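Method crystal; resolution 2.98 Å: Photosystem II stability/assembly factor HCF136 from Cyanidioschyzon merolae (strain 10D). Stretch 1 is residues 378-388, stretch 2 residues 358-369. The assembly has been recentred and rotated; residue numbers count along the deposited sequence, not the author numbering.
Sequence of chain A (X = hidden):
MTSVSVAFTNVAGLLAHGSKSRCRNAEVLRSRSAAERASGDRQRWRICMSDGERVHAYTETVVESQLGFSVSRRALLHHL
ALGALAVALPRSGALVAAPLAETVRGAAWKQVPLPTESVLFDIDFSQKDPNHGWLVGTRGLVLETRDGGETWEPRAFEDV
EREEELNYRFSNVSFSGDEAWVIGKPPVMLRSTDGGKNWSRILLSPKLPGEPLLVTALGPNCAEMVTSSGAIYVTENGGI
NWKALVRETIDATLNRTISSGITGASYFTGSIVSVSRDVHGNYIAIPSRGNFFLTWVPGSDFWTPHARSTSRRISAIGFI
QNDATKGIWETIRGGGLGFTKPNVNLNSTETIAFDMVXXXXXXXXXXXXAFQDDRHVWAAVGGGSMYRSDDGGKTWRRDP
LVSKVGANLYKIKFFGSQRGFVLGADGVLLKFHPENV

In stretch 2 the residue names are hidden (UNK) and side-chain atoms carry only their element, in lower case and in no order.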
# COMPACT_ATOMS: atom_id res chain seq x y z
N TRP A 378 -5.33 13.58 -1.95
CA TRP A 378 -6.60 13.00 -1.55
C TRP A 378 -6.38 12.08 -0.35
O TRP A 378 -5.31 11.48 -0.21
CB TRP A 378 -7.26 12.24 -2.70
CG TRP A 378 -7.76 13.13 -3.78
CD1 TRP A 378 -7.07 13.57 -4.87
CD2 TRP A 378 -9.08 13.68 -3.90
NE1 TRP A 378 -7.86 14.37 -5.65
CE2 TRP A 378 -9.11 14.45 -5.08
CE3 TRP A 378 -10.24 13.61 -3.12
CZ2 TRP A 378 -10.24 15.14 -5.50
CZ3 TRP A 378 -11.36 14.29 -3.54
CH2 TRP A 378 -11.36 15.05 -4.71
N ALA A 379 -7.39 11.99 0.51
CA ALA A 379 -7.30 11.16 1.70
C ALA A 379 -8.63 10.47 1.97
O ALA A 379 -9.70 11.04 1.72
CB ALA A 379 -6.90 12.00 2.92
N ALA A 380 -8.55 9.24 2.47
CA ALA A 380 -9.72 8.46 2.87
C ALA A 380 -9.80 8.45 4.39
O ALA A 380 -8.79 8.24 5.07
CB ALA A 380 -9.65 7.04 2.33
N VAL A 381 -11.01 8.67 4.92
CA VAL A 381 -11.20 8.93 6.34
C VAL A 381 -12.22 7.95 6.90
O VAL A 381 -13.07 7.41 6.18
CB VAL A 381 -11.65 10.40 6.57
CG1 VAL A 381 -12.04 10.67 8.00
CG2 VAL A 381 -10.54 11.35 6.13
N GLY A 382 -12.14 7.72 8.22
CA GLY A 382 -12.90 6.67 8.87
C GLY A 382 -14.40 6.88 8.85
O GLY A 382 -15.15 5.90 8.95
N GLY A 383 -14.86 8.12 8.73
CA GLY A 383 -16.28 8.39 8.67
C GLY A 383 -16.93 8.05 7.36
O GLY A 383 -18.09 8.42 7.13
N GLY A 384 -16.23 7.35 6.47
CA GLY A 384 -16.71 7.15 5.12
C GLY A 384 -16.54 8.37 4.25
O GLY A 384 -17.17 8.45 3.19
N SER A 385 -15.71 9.31 4.67
CA SER A 385 -15.52 10.57 3.98
C SER A 385 -14.27 10.56 3.11
O SER A 385 -13.46 9.63 3.12
CB SER A 385 -15.44 11.72 4.99
OG SER A 385 -16.35 11.52 6.06
N MET A 386 -14.12 11.64 2.34
CA MET A 386 -13.02 11.83 1.41
C MET A 386 -12.54 13.27 1.54
O MET A 386 -13.33 14.20 1.37
CB MET A 386 -13.45 11.54 -0.03
CG MET A 386 -12.29 11.33 -0.99
SD MET A 386 -11.53 9.71 -0.82
CE MET A 386 -12.58 8.75 -1.90
N TYR A 387 -11.25 13.45 1.83
CA TYR A 387 -10.69 14.78 2.03
C TYR A 387 -9.73 15.14 0.90
O TYR A 387 -9.17 14.27 0.23
CB TYR A 387 -9.97 14.91 3.38
CG TYR A 387 -10.91 15.13 4.54
CD1 TYR A 387 -12.00 14.30 4.76
CD2 TYR A 387 -10.75 16.22 5.38
CE1 TYR A 387 -12.87 14.52 5.82
CE2 TYR A 387 -11.61 16.45 6.43
CZ TYR A 387 -12.67 15.60 6.65
OH TYR A 387 -13.53 15.83 7.70
N ARG A 388 -9.58 16.44 0.69
CA ARG A 388 -8.88 16.99 -0.46
C ARG A 388 -7.90 18.07 -0.04
O ARG A 388 -8.14 18.80 0.93
CB ARG A 388 -9.90 17.57 -1.44
CG ARG A 388 -9.38 17.85 -2.84
CD ARG A 388 -10.03 19.12 -3.36
NE ARG A 388 -11.38 18.87 -3.87
CZ ARG A 388 -11.70 18.80 -5.15
NH1 ARG A 388 -10.76 18.94 -6.08
NH2 ARG A 388 -12.96 18.57 -5.51
N UNK A 358 -3.00 20.39 9.74
CA UNK A 358 -4.35 20.31 10.29
C UNK A 358 -5.21 19.63 9.22
O UNK A 358 -5.67 20.27 8.27
o UNK A 358 -6.93 20.61 11.23
c UNK A 358 -6.30 21.69 11.15
c UNK A 358 -4.87 21.69 10.65
o UNK A 358 -6.82 22.78 11.47
N UNK A 359 -5.39 18.31 9.38
CA UNK A 359 -6.19 17.53 8.43
C UNK A 359 -7.64 18.00 8.37
O UNK A 359 -8.29 17.85 7.33
c UNK A 359 -6.13 16.05 8.79
o UNK A 359 -6.64 15.82 10.10
N UNK A 360 -8.17 18.53 9.48
CA UNK A 360 -9.55 19.01 9.58
C UNK A 360 -10.57 17.88 9.49
O UNK A 360 -11.74 18.11 9.17
n UNK A 360 -10.48 23.59 5.99
c UNK A 360 -9.28 21.46 8.86
c UNK A 360 -9.14 22.29 7.60
c UNK A 360 -9.85 20.08 8.52
c UNK A 360 -10.21 23.34 7.43
N UNK A 361 -10.13 16.67 9.79
CA UNK A 361 -10.97 15.48 9.74
C UNK A 361 -11.89 15.32 10.94
O UNK A 361 -12.78 14.46 10.90
c UNK A 361 -9.18 14.18 10.89
o UNK A 361 -10.89 13.08 9.52
c UNK A 361 -10.07 14.25 9.66
N UNK A 362 -11.71 16.12 11.98
CA UNK A 362 -12.40 15.93 13.24
C UNK A 362 -11.67 14.87 14.04
O UNK A 362 -10.44 14.80 13.97
N UNK A 363 -12.38 14.00 14.74
CA UNK A 363 -11.68 12.97 15.48
C UNK A 363 -11.42 11.72 14.68
O UNK A 363 -10.71 10.81 15.13
N UNK A 364 -11.96 11.68 13.47
CA UNK A 364 -11.86 10.53 12.60
C UNK A 364 -10.43 10.35 12.09
O UNK A 364 -9.74 11.33 11.77
c UNK A 364 -14.27 10.57 11.88
o UNK A 364 -18.21 10.23 13.14
c UNK A 364 -16.38 11.60 12.46
c UNK A 364 -14.83 9.34 12.17
c UNK A 364 -16.14 9.22 12.59
c UNK A 364 -16.91 10.36 12.73
c UNK A 364 -12.83 10.69 11.44
c UNK A 364 -15.06 11.70 12.04
N UNK A 365 -9.98 9.11 12.03
CA UNK A 365 -8.63 8.82 11.61
C UNK A 365 -8.49 8.71 10.10
O UNK A 365 -9.40 8.27 9.41
N UNK A 366 -7.34 9.13 9.60
CA UNK A 366 -7.03 9.00 8.18
C UNK A 366 -6.69 7.54 7.92
O UNK A 366 -6.08 6.87 8.76
c UNK A 366 -6.13 11.38 8.20
c UNK A 366 -7.34 12.00 7.54
c UNK A 366 -5.62 9.85 6.27
c UNK A 366 -5.87 9.92 7.78
N UNK A 367 -7.10 7.03 6.76
CA UNK A 367 -6.84 5.63 6.43
C UNK A 367 -5.86 5.45 5.29
O UNK A 367 -5.14 4.44 5.28
c UNK A 367 -8.81 4.13 8.39
c UNK A 367 -8.16 4.92 6.09
c UNK A 367 -9.21 4.99 7.20
c UNK A 367 -10.59 4.60 6.70
N UNK A 368 -5.78 6.38 4.35
CA UNK A 368 -4.77 6.35 3.30
C UNK A 368 -4.71 7.71 2.62
O UNK A 368 -5.71 8.43 2.55
o UNK A 368 -4.38 4.86 0.01
c UNK A 368 -5.05 5.24 2.27
c UNK A 368 -4.02 5.21 1.16
o UNK A 368 -2.84 5.54 1.42
N UNK A 369 -3.52 8.04 2.11
CA UNK A 369 -3.25 9.31 1.44
C UNK A 369 -2.58 9.01 0.11
O UNK A 369 -1.69 8.16 0.03
c UNK A 369 -1.89 11.44 1.52
c UNK A 369 -3.12 10.66 3.56
c UNK A 369 -2.37 10.23 2.31

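Position 358 carries two carbons, the second bearing two oxygens: a carboxylate, Asp-358. It lies out of reach of stretch 1, and its OD1 accepts a weak hydrogen bond from the backbone N of position 360 (3.0 Å), within its own loop. Position 359 has one carbon and one oxygen, so it is Ser-359; its carbonyl O lies 3.5 Å from Tyr-387 CD2, while its small hydroxyl side chain suits a buried place because it is satisfied elsewhere in the structure. Position 360 has four carbons in a row ending in nitrogen, Lys-360. Its exposed side chain leads away, as suits a charged group, whereas its backbone O sits at the edge of the Tyr-387 ring and accepts a hydrogen bond from Tyr-387 OH (3.3 Å).

At 361 one carbon carries an oxygen and a carbon, giving Thr-361. Its OG1 donates to the backbone O of position 364 (3.1 Å), tying the loop together, and lies 3.1 Å from Val-381 CG1. Positions 362 and 363 have no side-chain atoms: Gly-362 and Gly-363. The first has a phi of 82°, which favours glycine; at the second the backbone leaves room for a CB, so the geometry does not require glycine.

Position 364 bears one carbon, then a six-carbon ring with an oxygen: Tyr-364. Its CB packs 3.5 Å from Val-381 CG1, and Gly-383 CA lies over one ring face, 4.2 Å from the centroid, a CH-pi contact that uses the flat ring. Position 365 again lacks side-chain atoms, hence Gly-365; a CB would have room and point away, so what counts is its O, which accepts from Gly-382 N (3.0 Å).

Position 366 has four carbons forked at the first, one arm two carbons long: Ile-366. Its CD1 meets Val-381 CG2 at 3.6 Å, an apolar fit suited to a buried strand. Position 367 has four carbons forked at the second, Leu-367, whose branched apolar end lies against side-chain-free Gly-382, CD1 to CA 3.8 Å. Position 368 has two carbons, the second with two oxygens, Asp-368; its carboxylate suits a partly exposed place, with OD1 bonded elsewhere in the structure and OD2 accepting a weak bond from the N of position 369 (2.7 Å). Position 369 has one carbon carrying two more, Val-369; its CG2 lies 4.1 Å from Ala-379 CB, where a compact apolar group suits the buried face.

The contact is an antiparallel strand pairing. Ala-380 N donates to Asp-368 O (3.0 Å), and Leu-367 N donates to Ala-380 O (2.7 Å), with a bulge shifting the register between Ala-380 and Val-381. Ala-379, Val-381, Ile-366 and Val-369 share one apolar face, while Tyr-387 anchors the preceding loop through Lys-360.

Stretch 2, residues 358-369: DSKTGGYGILDV
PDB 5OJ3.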